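Alpha/beta hydrolase fold protein (Chitinophaga pinensis, PDB 4PW0) is probably a hydrolase of the alpha/beta hydrolase fold, likely using a serine nucleophile in a serine-histidine-aspartate triad. Local coordinates at residues 255-260 and 269-274. Residues are numbered along the deposited sequence; the frame is centred on the assembly and turned at random.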
# COMPACT_ATOMS: atom_id res chain seq x y z
N SER A 255 -1.55 -2.64 -1.90
CA SER A 255 -2.02 -2.00 -0.66
C SER A 255 -3.11 -2.86 -0.03
O SER A 255 -4.08 -3.19 -0.71
CB SER A 255 -2.63 -0.61 -0.99
OG SER A 255 -1.68 0.43 -1.27
N LEU A 256 -2.94 -3.22 1.24
CA LEU A 256 -4.00 -3.87 1.99
C LEU A 256 -4.48 -2.95 3.11
O LEU A 256 -3.67 -2.34 3.84
CB LEU A 256 -3.56 -5.20 2.59
CG LEU A 256 -3.04 -6.25 1.65
CD1 LEU A 256 -2.69 -7.52 2.41
CD2 LEU A 256 -4.03 -6.53 0.54
N TYR A 257 -5.80 -2.86 3.22
CA TYR A 257 -6.45 -1.93 4.16
C TYR A 257 -7.03 -2.66 5.39
O TYR A 257 -7.57 -3.75 5.24
CB TYR A 257 -7.56 -1.11 3.48
CG TYR A 257 -7.13 -0.23 2.32
CD1 TYR A 257 -5.82 0.11 2.08
CD2 TYR A 257 -8.11 0.35 1.50
CE1 TYR A 257 -5.43 0.96 1.04
CE2 TYR A 257 -7.74 1.17 0.47
CZ TYR A 257 -6.45 1.47 0.22
OH TYR A 257 -6.13 2.32 -0.85
N PRO A 258 -6.91 -2.05 6.57
CA PRO A 258 -7.22 -2.80 7.81
C PRO A 258 -8.70 -2.95 8.09
O PRO A 258 -9.52 -2.05 7.80
CB PRO A 258 -6.58 -1.93 8.88
CG PRO A 258 -6.54 -0.54 8.30
CD PRO A 258 -6.25 -0.77 6.83
N ASP A 259 -9.03 -4.08 8.71
CA ASP A 259 -10.40 -4.35 9.20
C ASP A 259 -11.43 -4.04 8.13
O ASP A 259 -12.44 -3.37 8.40
CB ASP A 259 -10.70 -3.63 10.50
CG ASP A 259 -11.99 -4.15 11.16
OD1 ASP A 259 -12.29 -5.35 11.01
OD2 ASP A 259 -12.62 -3.29 11.79
N ALA A 260 -11.19 -4.57 6.94
CA ALA A 260 -11.98 -4.27 5.76
C ALA A 260 -12.19 -5.52 4.94
O ALA A 260 -11.57 -6.56 5.20
CB ALA A 260 -11.30 -3.17 4.98
N PRO A 269 -12.14 5.63 1.25
CA PRO A 269 -12.11 6.23 -0.07
C PRO A 269 -11.05 7.31 -0.22
O PRO A 269 -10.47 7.46 -1.32
CB PRO A 269 -13.53 6.79 -0.23
CG PRO A 269 -13.99 7.09 1.20
CD PRO A 269 -13.42 5.89 1.95
N GLU A 270 -10.80 8.11 0.81
CA GLU A 270 -9.79 9.14 0.70
C GLU A 270 -8.35 8.58 0.67
O GLU A 270 -7.47 9.07 -0.06
CB GLU A 270 -9.97 10.18 1.78
CG GLU A 270 -11.25 10.96 1.58
CD GLU A 270 -11.33 12.24 2.36
OE1 GLU A 270 -10.91 12.26 3.53
OE2 GLU A 270 -11.85 13.21 1.79
N LEU A 271 -8.14 7.49 1.41
CA LEU A 271 -6.87 6.78 1.35
C LEU A 271 -6.67 6.24 -0.10
O LEU A 271 -5.60 6.37 -0.70
CB LEU A 271 -6.87 5.63 2.34
CG LEU A 271 -5.70 4.67 2.35
CD1 LEU A 271 -4.39 5.36 2.61
CD2 LEU A 271 -5.95 3.55 3.37
N PHE A 272 -7.73 5.61 -0.61
CA PHE A 272 -7.66 5.07 -1.98
C PHE A 272 -7.33 6.15 -3.00
O PHE A 272 -6.49 5.95 -3.87
CB PHE A 272 -8.96 4.36 -2.33
CG PHE A 272 -8.98 3.84 -3.73
CD1 PHE A 272 -8.31 2.69 -4.05
CD2 PHE A 272 -9.63 4.53 -4.74
CE1 PHE A 272 -8.30 2.20 -5.34
CE2 PHE A 272 -9.60 4.05 -6.05
CZ PHE A 272 -8.95 2.89 -6.36
N VAL A 273 -8.05 7.28 -2.92
CA VAL A 273 -7.77 8.38 -3.87
C VAL A 273 -6.34 8.86 -3.75
O VAL A 273 -5.65 9.05 -4.75
CB VAL A 273 -8.77 9.52 -3.68
CG1 VAL A 273 -8.32 10.75 -4.45
CG2 VAL A 273 -10.16 9.10 -4.10
N SER A 274 -5.86 9.05 -2.51
CA SER A 274 -4.50 9.52 -2.31
C SER A 274 -3.46 8.60 -2.94
O SER A 274 -2.54 9.02 -3.67
CB SER A 274 -4.21 9.69 -0.85
OG SER A 274 -2.86 10.11 -0.66
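One face of the Tyr-257 ring carries Leu-271 CD2, while the Phe-272 ring receives the Tyr-257 hydroxyl at its edge. In this alpha/beta hydrolase fold the pairs join strand 252-257, outermost in the chain's own sheet, to the first turns of helix 269-282. The face contact is a CH-pi interaction: CD2 of Leu-271 sits 3.7 Å from the centroid of the Tyr-257 ring and 17° off its normal. The methyl is off-centre, with Leu-271 CD2 closest to Tyr-257 CE1, at 3.5 Å. A chi1 of 174° carries CG of Leu-271 anti to the backbone N, and chi2 of 59° then turns CD2 over the ring. Farther out, Tyr-257 OH lies 3.3 Å from Phe-272 CA and 3.9 Å from Phe-272 CD1. No hydrogen bond crosses between the segments; the hydroxyl bonds instead to Gln-275 OE1, further along the same helix. A phenylalanine at Tyr-257 would probably keep the leucine contact but leave Gln-275 OE1 without the tyrosine hydroxyl as its partner. Val-229 of the neighbouring strand 226-231 touches both Tyr-257 and Phe-272, and Phe-265 meets the Phe-272 ring edge-to-face. Ser-255 and Leu-256 pair antiparallel with a strand of the second subunit, continuing the sheet across the interface. Within the helix, Val-273 N donates to Pro-269 O at 2.9 Å, spanning the turn that presents Leu-271 and Phe-272.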